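Local coordinates for protein-glutamine gamma-glutamyltransferase (Pseudomonas aeruginosa PAO1, PDB 6G49), which crosslinks proteins in vitro by joining glutamine to lysine side chains, is critical for the viability of its bacterium and may serve a task linked to the cell wall, at residues P170-R175 against P260-A265; R186-A191 against L254-I259; D192-A197 against A206-R211; D233-T238 against A247-F252. One frame throughout, in Å; residues are numbered along the deposited sequence.

Contact 1: P170-R175 against P260-A265; sequences PRTRWR and PARVVA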
loop_
_atom_site.group_PDB
_atom_site.type_symbol
_atom_site.label_atom_id
_atom_site.label_comp_id
_atom_site.label_asym_id
_atom_site.label_seq_id
_atom_site.Cartn_x
_atom_site.Cartn_y
_atom_site.Cartn_z
ATOM N N PRO A 170 8.847 19.707 2.984
ATOM C CA PRO A 170 7.994 20.055 4.140
ATOM C C PRO A 170 6.495 19.917 3.930
ATOM O O PRO A 170 5.825 19.540 4.879
ATOM C CB PRO A 170 8.418 21.520 4.457
ATOM C CG PRO A 170 8.983 21.985 3.162
ATOM C CD PRO A 170 9.739 20.806 2.597
ATOM N N ARG A 171 6.003 20.151 2.718
ATOM C CA ARG A 171 4.592 19.993 2.413
ATOM C C ARG A 171 4.212 18.506 2.502
ATOM O O ARG A 171 3.150 18.194 3.019
ATOM C CB ARG A 171 4.236 20.551 1.045
ATOM C CG ARG A 171 4.344 22.065 0.934
ATOM C CD ARG A 171 4.339 22.469 -0.539
ATOM N NE ARG A 171 5.374 21.780 -1.281
ATOM C CZ ARG A 171 5.638 21.952 -2.578
ATOM N NH1 ARG A 171 4.881 22.753 -3.306
ATOM N NH2 ARG A 171 6.657 21.317 -3.138
ATOM N N THR A 172 5.069 17.643 1.963
ATOM C CA THR A 172 4.829 16.187 2.005
ATOM C C THR A 172 4.823 15.672 3.449
ATOM O O THR A 172 3.989 14.882 3.880
ATOM C CB THR A 172 5.869 15.442 1.173
ATOM O OG1 THR A 172 5.774 16.021 -0.126
ATOM C CG2 THR A 172 5.514 13.978 1.083
ATOM N N ARG A 173 5.787 16.150 4.226
ATOM C CA ARG A 173 5.860 15.834 5.642
ATOM C C ARG A 173 4.561 16.242 6.358
ATOM O O ARG A 173 3.989 15.442 7.105
ATOM C CB ARG A 173 7.105 16.451 6.270
ATOM C CG ARG A 173 7.428 15.957 7.660
ATOM C CD ARG A 173 8.758 16.596 8.128
ATOM N NE ARG A 173 9.309 16.017 9.298
ATOM C CZ ARG A 173 10.599 16.181 9.598
ATOM N NH1 ARG A 173 11.374 16.861 8.764
ATOM N NH2 ARG A 173 11.075 15.641 10.681
ATOM N N TRP A 174 4.122 17.498 6.172
ATOM C CA TRP A 174 2.960 18.012 6.811
ATOM C C TRP A 174 1.722 17.203 6.425
ATOM O O TRP A 174 0.868 16.849 7.272
ATOM C CB TRP A 174 2.759 19.498 6.488
ATOM C CG TRP A 174 1.853 20.223 7.418
ATOM C CD1 TRP A 174 0.541 20.561 7.306
ATOM C CD2 TRP A 174 2.269 20.691 8.711
ATOM N NE1 TRP A 174 0.125 21.199 8.457
ATOM C CE2 TRP A 174 1.142 21.250 9.338
ATOM C CE3 TRP A 174 3.501 20.676 9.364
ATOM C CZ2 TRP A 174 1.241 21.890 10.589
ATOM C CZ3 TRP A 174 3.591 21.286 10.599
ATOM C CH2 TRP A 174 2.465 21.863 11.186
ATOM N N ARG A 175 1.574 16.951 5.129
ATOM C CA ARG A 175 0.422 16.234 4.585
ATOM C C ARG A 175 0.327 14.840 5.233
ATOM O O ARG A 175 -0.783 14.388 5.508
ATOM C CB ARG A 175 0.606 16.099 3.075
ATOM C CG ARG A 175 -0.340 15.112 2.417
ATOM C CD ARG A 175 0.027 14.996 0.947
ATOM N NE ARG A 175 -0.408 16.145 0.203
ATOM C CZ ARG A 175 -0.448 16.204 -1.133
ATOM N NH1 ARG A 175 0.012 15.164 -1.821
ATOM N NH2 ARG A 175 -1.038 17.245 -1.742
ATOM N N PRO A 260 5.486 10.504 9.888
ATOM C CA PRO A 260 4.739 10.668 8.643
ATOM C C PRO A 260 4.522 9.276 8.026
ATOM O O PRO A 260 5.438 8.458 8.030
ATOM C CB PRO A 260 5.642 11.550 7.779
ATOM C CG PRO A 260 6.577 12.206 8.793
ATOM C CD PRO A 260 6.836 11.121 9.819
ATOM N N ALA A 261 3.280 9.043 7.595
ATOM C CA ALA A 261 2.899 7.700 7.109
ATOM C C ALA A 261 1.757 7.858 6.139
ATOM O O ALA A 261 0.953 8.788 6.262
ATOM C CB ALA A 261 2.507 6.813 8.264
ATOM N N ARG A 262 1.628 6.889 5.199
ATOM C CA ARG A 262 0.530 6.937 4.254
ATOM C C ARG A 262 0.182 5.489 3.897
ATOM O O ARG A 262 0.987 4.580 4.116
ATOM C CB ARG A 262 0.812 7.802 3.019
ATOM C CG ARG A 262 2.065 7.397 2.260
ATOM C CD ARG A 262 2.402 8.423 1.185
ATOM N NE ARG A 262 3.691 8.124 0.596
ATOM C CZ ARG A 262 4.535 9.020 0.054
ATOM N NH1 ARG A 262 4.205 10.315 -0.005
ATOM N NH2 ARG A 262 5.703 8.594 -0.436
ATOM N N VAL A 263 -1.049 5.338 3.438
ATOM C CA VAL A 263 -1.509 4.031 2.934
ATOM C C VAL A 263 -1.104 3.891 1.478
ATOM O O VAL A 263 -1.295 4.807 0.649
ATOM C CB VAL A 263 -3.031 3.906 3.142
ATOM C CG1 VAL A 263 -3.594 2.688 2.420
ATOM C CG2 VAL A 263 -3.383 3.900 4.625
ATOM N N VAL A 264 -0.575 2.715 1.157
ATOM C CA VAL A 264 -0.239 2.343 -0.222
ATOM C C VAL A 264 -1.311 1.337 -0.666
ATOM O O VAL A 264 -1.544 0.363 0.039
ATOM C CB VAL A 264 1.171 1.750 -0.327
ATOM C CG1 VAL A 264 1.561 1.543 -1.790
ATOM C CG2 VAL A 264 2.209 2.668 0.316
ATOM N N ALA A 265 -1.900 1.561 -1.823
ATOM C CA ALA A 265 -2.901 0.671 -2.364
ATOM C C ALA A 265 -2.394 0.090 -3.691
ATOM O O ALA A 265 -1.728 0.757 -4.475
ATOM C CB ALA A 265 -4.176 1.404 -2.627
#

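Contact 2: R186-A191 against L254-I259; sequences RARALA and LRAAGI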
loop_
_atom_site.group_PDB
_atom_site.type_symbol
_atom_site.label_atom_id
_atom_site.label_comp_id
_atom_site.label_asym_id
_atom_site.label_seq_id
_atom_site.Cartn_x
_atom_site.Cartn_y
_atom_site.Cartn_z
ATOM N N ARG A 186 -9.003 6.529 21.555
ATOM C CA ARG A 186 -8.234 5.413 22.100
ATOM C C ARG A 186 -6.943 5.198 21.278
ATOM O O ARG A 186 -5.891 4.900 21.797
ATOM C CB ARG A 186 -9.093 4.153 22.263
ATOM C CG ARG A 186 -10.156 4.272 23.363
ATOM C CD ARG A 186 -10.950 2.965 23.523
ATOM N NE ARG A 186 -11.945 2.733 22.476
ATOM C CZ ARG A 186 -12.533 1.565 22.188
ATOM N NH1 ARG A 186 -12.198 0.455 22.845
ATOM N NH2 ARG A 186 -13.457 1.531 21.244
ATOM N N ALA A 187 -7.065 5.279 19.951
ATOM C CA ALA A 187 -5.926 5.085 19.098
ATOM C C ALA A 187 -4.898 6.207 19.279
ATOM O O ALA A 187 -3.675 5.936 19.245
ATOM C CB ALA A 187 -6.392 4.968 17.659
ATOM N N ARG A 188 -5.385 7.444 19.499
ATOM C CA ARG A 188 -4.512 8.558 19.783
ATOM C C ARG A 188 -3.778 8.325 21.105
ATOM O O ARG A 188 -2.578 8.578 21.216
ATOM C CB ARG A 188 -5.293 9.873 19.794
ATOM C CG ARG A 188 -5.630 10.429 18.419
ATOM C CD ARG A 188 -6.550 11.623 18.583
ATOM N NE ARG A 188 -7.629 11.607 17.616
ATOM C CZ ARG A 188 -7.584 12.204 16.427
ATOM N NH1 ARG A 188 -6.626 13.081 16.148
ATOM N NH2 ARG A 188 -8.493 11.912 15.513
ATOM N N ALA A 189 -4.489 7.788 22.112
ATOM C CA ALA A 189 -3.821 7.462 23.415
ATOM C C ALA A 189 -2.721 6.403 23.242
ATOM O O ALA A 189 -1.633 6.493 23.793
ATOM C CB ALA A 189 -4.866 7.002 24.429
ATOM N N LEU A 190 -3.005 5.362 22.442
ATOM C CA LEU A 190 -2.015 4.371 22.141
ATOM C C LEU A 190 -0.791 5.011 21.478
ATOM O O LEU A 190 0.319 4.688 21.827
ATOM C CB LEU A 190 -2.635 3.286 21.259
ATOM C CG LEU A 190 -1.670 2.233 20.736
ATOM C CD1 LEU A 190 -1.071 1.367 21.849
ATOM C CD2 LEU A 190 -2.337 1.345 19.696
ATOM N N ALA A 191 -1.017 5.886 20.474
ATOM C CA ALA A 191 0.057 6.529 19.762
ATOM C C ALA A 191 0.940 7.346 20.733
ATOM O O ALA A 191 2.140 7.328 20.656
ATOM C CB ALA A 191 -0.506 7.432 18.708
ATOM N N LEU A 254 0.631 5.743 13.502
ATOM C CA LEU A 254 1.953 6.343 13.210
ATOM C C LEU A 254 1.839 7.866 13.114
ATOM O O LEU A 254 2.676 8.588 13.725
ATOM C CB LEU A 254 2.556 5.739 11.939
ATOM C CG LEU A 254 2.971 4.273 12.005
ATOM C CD1 LEU A 254 3.475 3.827 10.657
ATOM C CD2 LEU A 254 4.004 3.984 13.082
ATOM N N ARG A 255 0.844 8.373 12.428
ATOM C CA ARG A 255 0.702 9.788 12.279
ATOM C C ARG A 255 0.429 10.412 13.646
ATOM O O ARG A 255 0.965 11.533 13.944
ATOM C CB ARG A 255 -0.476 10.147 11.402
ATOM C CG ARG A 255 -0.245 9.841 9.927
ATOM C CD ARG A 255 -1.311 10.459 9.075
ATOM N NE ARG A 255 -1.033 10.245 7.641
ATOM C CZ ARG A 255 -1.664 10.775 6.631
ATOM N NH1 ARG A 255 -2.732 11.553 6.791
ATOM N NH2 ARG A 255 -1.170 10.557 5.391
ATOM N N ALA A 256 -0.385 9.746 14.463
ATOM C CA ALA A 256 -0.720 10.286 15.805
ATOM C C ALA A 256 0.513 10.268 16.703
ATOM O O ALA A 256 0.540 11.071 17.683
ATOM C CB ALA A 256 -1.891 9.578 16.408
ATOM N N ALA A 257 1.498 9.432 16.437
ATOM C CA ALA A 257 2.754 9.361 17.166
ATOM C C ALA A 257 3.816 10.307 16.569
ATOM O O ALA A 257 4.958 10.252 16.960
ATOM C CB ALA A 257 3.309 7.968 17.150
ATOM N N GLY A 258 3.469 11.078 15.542
ATOM C CA GLY A 258 4.383 12.038 14.927
ATOM C C GLY A 258 5.298 11.466 13.859
ATOM O O GLY A 258 6.254 12.104 13.512
ATOM N N ILE A 259 4.938 10.307 13.267
ATOM C CA ILE A 259 5.708 9.640 12.223
ATOM C C ILE A 259 4.932 9.825 10.923
ATOM O O ILE A 259 3.787 9.360 10.841
ATOM C CB ILE A 259 5.948 8.141 12.537
ATOM C CG1 ILE A 259 6.729 7.973 13.839
ATOM C CG2 ILE A 259 6.659 7.485 11.351
ATOM C CD1 ILE A 259 6.909 6.577 14.322
#

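Contact 3: D192-A197 against A206-R211; sequences DELRQA and AALLQR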
loop_
_atom_site.group_PDB
_atom_site.type_symbol
_atom_site.label_atom_id
_atom_site.label_comp_id
_atom_site.label_asym_id
_atom_site.label_seq_id
_atom_site.Cartn_x
_atom_site.Cartn_y
_atom_site.Cartn_z
ATOM N N ASP A 192 0.274 8.026 21.653
ATOM C CA ASP A 192 0.990 8.803 22.711
ATOM C C ASP A 192 1.897 7.918 23.566
ATOM O O ASP A 192 3.021 8.268 23.802
ATOM C CB ASP A 192 -0.003 9.461 23.666
ATOM C CG ASP A 192 -0.745 10.613 23.033
ATOM O OD1 ASP A 192 -0.285 11.070 21.955
ATOM O OD2 ASP A 192 -1.812 11.015 23.595
ATOM N N GLU A 193 1.373 6.773 23.967
ATOM C CA GLU A 193 2.078 5.821 24.812
ATOM C C GLU A 193 3.261 5.277 24.015
ATOM O O GLU A 193 4.379 5.177 24.513
ATOM C CB GLU A 193 1.120 4.727 25.305
ATOM C CG GLU A 193 0.031 5.240 26.235
ATOM C CD GLU A 193 -1.221 4.391 26.334
ATOM O OE1 GLU A 193 -1.160 3.213 25.944
ATOM O OE2 GLU A 193 -2.260 4.918 26.797
ATOM N N LEU A 194 3.011 4.913 22.738
ATOM C CA LEU A 194 4.099 4.404 21.958
ATOM C C LEU A 194 5.207 5.440 21.746
ATOM O O LEU A 194 6.385 5.065 21.714
ATOM C CB LEU A 194 3.579 3.916 20.592
ATOM C CG LEU A 194 2.835 2.589 20.627
ATOM C CD1 LEU A 194 2.002 2.415 19.365
ATOM C CD2 LEU A 194 3.778 1.420 20.789
ATOM N N ARG A 195 4.833 6.700 21.480
ATOM C CA ARG A 195 5.788 7.776 21.218
ATOM C C ARG A 195 6.692 7.986 22.450
ATOM O O ARG A 195 7.899 8.178 22.308
ATOM C CB ARG A 195 5.029 9.069 20.909
ATOM C CG ARG A 195 5.888 10.287 20.580
ATOM C CD ARG A 195 5.028 11.518 20.295
ATOM N NE ARG A 195 5.730 12.539 19.517
ATOM C CZ ARG A 195 5.148 13.391 18.677
ATOM N NH1 ARG A 195 3.834 13.510 18.644
ATOM N NH2 ARG A 195 5.887 14.114 17.865
ATOM N N GLN A 196 6.079 7.946 23.619
ATOM C CA GLN A 196 6.806 8.100 24.920
ATOM C C GLN A 196 7.735 6.911 25.151
ATOM O O GLN A 196 8.789 7.110 25.696
ATOM C CB GLN A 196 5.819 8.247 26.084
ATOM C CG GLN A 196 5.037 9.564 26.054
ATOM C CD GLN A 196 5.867 10.804 25.770
ATOM O OE1 GLN A 196 5.799 11.398 24.687
ATOM N NE2 GLN A 196 6.657 11.227 26.747
ATOM N N ALA A 197 7.347 5.699 24.722
ATOM C CA ALA A 197 8.141 4.511 24.931
ATOM C C ALA A 197 9.241 4.330 23.886
ATOM O O ALA A 197 10.202 3.631 24.182
ATOM C CB ALA A 197 7.262 3.299 24.987
ATOM N N ALA A 206 8.065 -1.293 14.960
ATOM C CA ALA A 206 8.164 -2.718 15.429
ATOM C C ALA A 206 7.205 -3.018 16.576
ATOM O O ALA A 206 6.578 -4.078 16.584
ATOM C CB ALA A 206 9.600 -3.044 15.798
ATOM N N ALA A 207 7.046 -2.099 17.532
ATOM C CA ALA A 207 6.179 -2.320 18.658
ATOM C C ALA A 207 4.716 -2.407 18.183
ATOM O O ALA A 207 3.906 -3.248 18.668
ATOM C CB ALA A 207 6.377 -1.232 19.694
ATOM N N LEU A 208 4.357 -1.549 17.200
ATOM C CA LEU A 208 3.038 -1.600 16.682
ATOM C C LEU A 208 2.783 -2.917 15.923
ATOM O O LEU A 208 1.694 -3.517 16.068
ATOM C CB LEU A 208 2.856 -0.352 15.803
ATOM C CG LEU A 208 1.483 -0.065 15.254
ATOM C CD1 LEU A 208 0.386 -0.156 16.290
ATOM C CD2 LEU A 208 1.462 1.333 14.613
ATOM N N LEU A 209 3.746 -3.360 15.101
ATOM C CA LEU A 209 3.607 -4.630 14.376
ATOM C C LEU A 209 3.428 -5.771 15.388
ATOM O O LEU A 209 2.663 -6.727 15.181
ATOM C CB LEU A 209 4.826 -4.837 13.501
ATOM C CG LEU A 209 4.888 -3.933 12.286
ATOM C CD1 LEU A 209 6.233 -4.160 11.594
ATOM C CD2 LEU A 209 3.692 -4.196 11.365
ATOM N N GLN A 210 4.116 -5.667 16.529
ATOM C CA GLN A 210 4.037 -6.692 17.546
ATOM C C GLN A 210 2.622 -6.794 18.122
ATOM O O GLN A 210 2.144 -7.894 18.514
ATOM C CB GLN A 210 5.062 -6.403 18.650
ATOM C CG GLN A 210 6.430 -7.001 18.372
ATOM C CD GLN A 210 7.248 -6.853 19.630
ATOM O OE1 GLN A 210 7.373 -7.785 20.436
ATOM N NE2 GLN A 210 7.710 -5.638 19.865
ATOM N N ARG A 211 1.893 -5.683 18.203
ATOM C CA ARG A 211 0.534 -5.730 18.732
ATOM C C ARG A 211 -0.353 -6.583 17.811
ATOM O O ARG A 211 -1.216 -7.368 18.241
ATOM C CB ARG A 211 -0.088 -4.342 18.920
ATOM C CG ARG A 211 0.545 -3.533 20.032
ATOM C CD ARG A 211 -0.141 -2.186 20.052
ATOM N NE ARG A 211 -1.560 -2.267 20.372
ATOM C CZ ARG A 211 -2.031 -2.205 21.617
ATOM N NH1 ARG A 211 -1.191 -2.072 22.634
ATOM N NH2 ARG A 211 -3.321 -2.298 21.827
#

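Contact 4: D233-T238 against A247-F252; sequences DFLFDT and AGAMAF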
loop_
_atom_site.group_PDB
_atom_site.type_symbol
_atom_site.label_atom_id
_atom_site.label_comp_id
_atom_site.label_asym_id
_atom_site.label_seq_id
_atom_site.Cartn_x
_atom_site.Cartn_y
_atom_site.Cartn_z
ATOM N N ASP A 233 -12.457 1.006 17.238
ATOM C CA ASP A 233 -13.343 -0.193 17.248
ATOM C C ASP A 233 -12.571 -1.407 16.702
ATOM O O ASP A 233 -12.590 -2.526 17.262
ATOM C CB ASP A 233 -14.657 0.060 16.516
ATOM C CG ASP A 233 -15.557 1.087 17.212
ATOM O OD1 ASP A 233 -15.263 1.443 18.364
ATOM O OD2 ASP A 233 -16.454 1.584 16.529
ATOM N N PHE A 234 -11.856 -1.203 15.595
ATOM C CA PHE A 234 -11.040 -2.249 15.013
ATOM C C PHE A 234 -9.890 -2.634 15.930
ATOM O O PHE A 234 -9.674 -3.811 16.189
ATOM C CB PHE A 234 -10.556 -1.854 13.611
ATOM C CG PHE A 234 -9.452 -2.742 13.113
ATOM C CD1 PHE A 234 -9.716 -4.055 12.692
ATOM C CD2 PHE A 234 -8.156 -2.275 12.992
ATOM C CE1 PHE A 234 -8.686 -4.869 12.244
ATOM C CE2 PHE A 234 -7.123 -3.081 12.537
ATOM C CZ PHE A 234 -7.391 -4.384 12.124
ATOM N N LEU A 235 -9.084 -1.687 16.427
ATOM C CA LEU A 235 -7.871 -2.068 17.177
ATOM C C LEU A 235 -8.178 -2.711 18.551
ATOM O O LEU A 235 -7.352 -3.430 19.029
ATOM C CB LEU A 235 -7.005 -0.832 17.434
ATOM C CG LEU A 235 -6.261 -0.313 16.222
ATOM C CD1 LEU A 235 -5.541 0.999 16.558
ATOM C CD2 LEU A 235 -5.276 -1.368 15.725
ATOM N N PHE A 236 -9.260 -2.267 19.186
ATOM C CA PHE A 236 -9.455 -2.559 20.647
ATOM C C PHE A 236 -10.725 -3.386 20.900
ATOM O O PHE A 236 -10.863 -3.909 21.997
ATOM C CB PHE A 236 -9.481 -1.270 21.465
ATOM C CG PHE A 236 -8.294 -0.387 21.208
ATOM C CD1 PHE A 236 -7.023 -0.808 21.537
ATOM C CD2 PHE A 236 -8.468 0.871 20.662
ATOM C CE1 PHE A 236 -5.927 0.002 21.289
ATOM C CE2 PHE A 236 -7.370 1.677 20.406
ATOM C CZ PHE A 236 -6.106 1.232 20.698
ATOM N N ASP A 237 -11.660 -3.443 19.954
ATOM C CA ASP A 237 -12.968 -4.135 20.141
ATOM C C ASP A 237 -13.061 -5.361 19.233
ATOM O O ASP A 237 -12.980 -6.501 19.712
ATOM C CB ASP A 237 -14.149 -3.174 20.017
ATOM C CG ASP A 237 -14.097 -1.986 20.969
ATOM O OD1 ASP A 237 -13.291 -2.032 21.935
ATOM O OD2 ASP A 237 -14.855 -0.991 20.716
ATOM N N THR A 238 -13.176 -5.175 17.915
ATOM C CA THR A 238 -13.438 -6.274 16.996
ATOM C C THR A 238 -12.145 -7.057 16.722
ATOM O O THR A 238 -12.193 -8.276 16.489
ATOM C CB THR A 238 -14.125 -5.820 15.707
ATOM O OG1 THR A 238 -13.163 -5.088 14.916
ATOM C CG2 THR A 238 -15.375 -5.010 15.947
ATOM N N ALA A 247 -3.980 -1.524 7.420
ATOM C CA ALA A 247 -3.126 -0.469 6.855
ATOM C C ALA A 247 -3.563 0.913 7.383
ATOM O O ALA A 247 -2.714 1.706 7.766
ATOM C CB ALA A 247 -3.150 -0.484 5.345
ATOM N N GLY A 248 -4.860 1.174 7.335
ATOM C CA GLY A 248 -5.424 2.462 7.784
ATOM C C GLY A 248 -5.197 2.663 9.243
ATOM O O GLY A 248 -4.732 3.739 9.685
ATOM N N ALA A 249 -5.395 1.613 10.055
ATOM C CA ALA A 249 -5.182 1.790 11.495
ATOM C C ALA A 249 -3.722 1.994 11.829
ATOM O O ALA A 249 -3.361 2.861 12.672
ATOM C CB ALA A 249 -5.720 0.635 12.303
ATOM N N MET A 250 -2.815 1.279 11.169
ATOM C CA MET A 250 -1.410 1.455 11.420
ATOM C C MET A 250 -0.980 2.861 10.993
ATOM O O MET A 250 -0.215 3.519 11.735
ATOM C CB MET A 250 -0.535 0.455 10.678
ATOM C CG MET A 250 0.898 0.521 11.049
ATOM S SD MET A 250 1.894 -0.760 10.209
ATOM C CE MET A 250 3.510 -0.488 10.916
ATOM N N ALA A 251 -1.419 3.309 9.810
ATOM C CA ALA A 251 -1.040 4.648 9.362
ATOM C C ALA A 251 -1.573 5.711 10.342
ATOM O O ALA A 251 -0.856 6.687 10.650
ATOM C CB ALA A 251 -1.508 4.904 7.959
ATOM N N PHE A 252 -2.800 5.544 10.815
ATOM C CA PHE A 252 -3.406 6.451 11.815
ATOM C C PHE A 252 -2.510 6.563 13.039
ATOM O O PHE A 252 -2.169 7.690 13.464
ATOM C CB PHE A 252 -4.797 5.990 12.203
ATOM C CG PHE A 252 -5.480 6.907 13.175
ATOM C CD1 PHE A 252 -5.130 6.905 14.513
ATOM C CD2 PHE A 252 -6.453 7.760 12.722
ATOM C CE1 PHE A 252 -5.741 7.789 15.394
ATOM C CE2 PHE A 252 -7.082 8.653 13.604
ATOM C CZ PHE A 252 -6.733 8.636 14.940
#

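Contact 1: P170-R175 against P260-A265
Thr-172 and Arg-173, neighbours on the short helix 170-175, lean on Arg-262, within strand 261-265, and on Pro-260 just before it; the strand belongs to the larger antiparallel sheet of this periplasmic domain, which has a transglutaminase-like fold. It is a light, two-point contact without polar bonds between the segments. At the first point Thr-172 offers its methyl: CG2 stands anti to the backbone N (chi1 -56° for OG1, which lies beside that N) and comes to 4.0 Å from NH1 of Arg-262, meeting the guanidinium obliquely.

Arg-262 reaches this methyl on a long straight side chain. Its first torsion, chi1 56°, tucks CG between the backbone N and the carbonyl carbon, and from there the chain runs extended to NE. The guanidinium is well occupied: Glu-291 and Glu-79 form salt bridges with it, and Trp-299 adds a cation-pi contact. Two carboxylates on adjoining strands of the sheet thus fix the rotation of the group, and the threonine methyl merely closes against it. Arg-175, a turn further along the helix, shares Glu-79, which would offset the like charges of the two arginines.

The second point is purely aliphatic. Trp-293 touches the side chains of both Arg-173 and Pro-260, and CG of Arg-173 lies 4.0 Å from CG of Pro-260.

Contact 2: R186-A191 against L254-I259
Ala-191 and Ala-256 meet methyl to methyl, and their small size lets the backbones come close. The apolar part comes first. CB of Ala-191 lies 3.4 Å from CB of Ala-256, tighter than ordinary van der Waals contact, and 4.2 Å from CB of Ala-257. The CA atoms of Ala-191 and Ala-257 are accordingly only 4.7 Å apart.

Side chain against main chain is the second kind of contact. The methyl of Ala-191 rests 3.6 Å from the backbone N of Ala-257, and in return CB of Ala-257 sits 3.8 Å from the carbonyl O of Ala-191. One turn earlier on helix 185-197, Arg-188 adds only its aliphatic stem, CG at 4.3 Å from CB of Ala-256. In the conformer described, one of two modelled, its guanidinium turns elsewhere, held by the carbonyls of Pro-180 and Gly-183, while Leu-179 packs on both Arg-188 and Ala-256.

Hydrogen bonds within 254-259 finish its helix. Ile-259 N reaches back to Leu-254 O (2.9 Å) and Gly-258 N to Arg-255 O (3.0 Å). Gly-258 takes a positive phi of 85°, a conformation that suits glycine, and the chain turns off towards strand 261-265.

Two helices of the transglutaminase-like domain are thus joined by close alanine packing at the C-terminal end of helix 243-256, an end closed by a classic Schellman motif.

Contact 3: D192-A197 against A206-R211
Leu-194 carries this contact for its helix, pushing both methyls towards Ala-207 and Leu-208 on helix 201-214. Segment 192-197 begins with Asp-192 and Glu-193, which serve it through their backbones: Asp-192 O accepts from Gln-196 N (3.1 Å) and Glu-193 O from Ala-197 N (3.0 Å), keeping the helix regular around the leucine.

At Leu-194 the helices really meet. With CG beside the backbone N and anti to the carbonyl carbon (chi1 -75°), the isobutyl fork spreads over two successive residues, each branch meeting its own partner. CD2 lies 3.9 Å from CB of Ala-207; the other branch, CD1, lies 4.3 Å from CD1 of Leu-208. Even so, the CA atoms of Leu-194 and Ala-207 stand 7.8 Å apart. Past Leu-194 the helix runs on to Ala-197, and a short connection leads into helix 201-214.

The two successive helices of the transglutaminase-like domain lie against helix 243-256. Val-253 of that helix touches both Leu-194 and Leu-208, making a three-way apolar junction, and Met-250 packs against Leu-208 and Leu-209.

Contact 4: D233-T238 against A247-F252
Ala-249 is the focus here: its single methyl faces helix 230-238 and is met by two large side chains in succession, Leu-235 and Phe-234. Leu-235 brings one branch, CD2, to 4.0 Å from CB of Ala-249, with its CG close behind at 4.1 Å. Phe-234 approaches with its rim. CG lies anti to the backbone N (chi1 166°), which swings the ring so that CD2 and CE2 pass 3.9 and 4.0 Å from the same CB. The methyl therefore sits at the ring edge, near the ring plane, and not over a face.

Beyond the alanine, Phe-234 belongs to an aromatic group: Tyr-246 meets it edge-to-face, and the rings of His-245 and Phe-217 meet it at intermediate tilts of about 45° and 55°. Leu-235 also leans on Phe-212 of helix 201-214.

The helix widens just here into a pi-type turn at 234-238, where Asp-233 O accepts from both Asp-237 N (3.0 Å) and Thr-238 N (2.8 Å).

Helix 243-256 begins at Cys-243, by similarity the nucleophile of a Cys-His-Asp triad; the side chain of Phe-234 lies about 9 Å from that of Cys-243. Helix 230-238 thus packs against a helix whose leading nucleophilic cysteine is characteristic of the papain-like core of transglutaminases.

From the N terminus, helix 170-175 opens the long loop that contact 1 closes at strand 261-265. Within it, contact 2 runs from helix 185-197 to the end of helix 243-256, and inside that span contacts 3 and 4 follow in series, the first closing before the second opens. Nothing crosses. Helix 243-256 serves contacts 2 and 4 directly and touches contact 3 through Leu-208 and Met-250; helix 185-197 serves contacts 2 and 3. Arg-186 and Asp-237 tie contacts 2 and 4 with a salt bridge, while Arg-255 NE and Ala-261 O link contact 2 to contact 1, joining the helical cluster to the sheet.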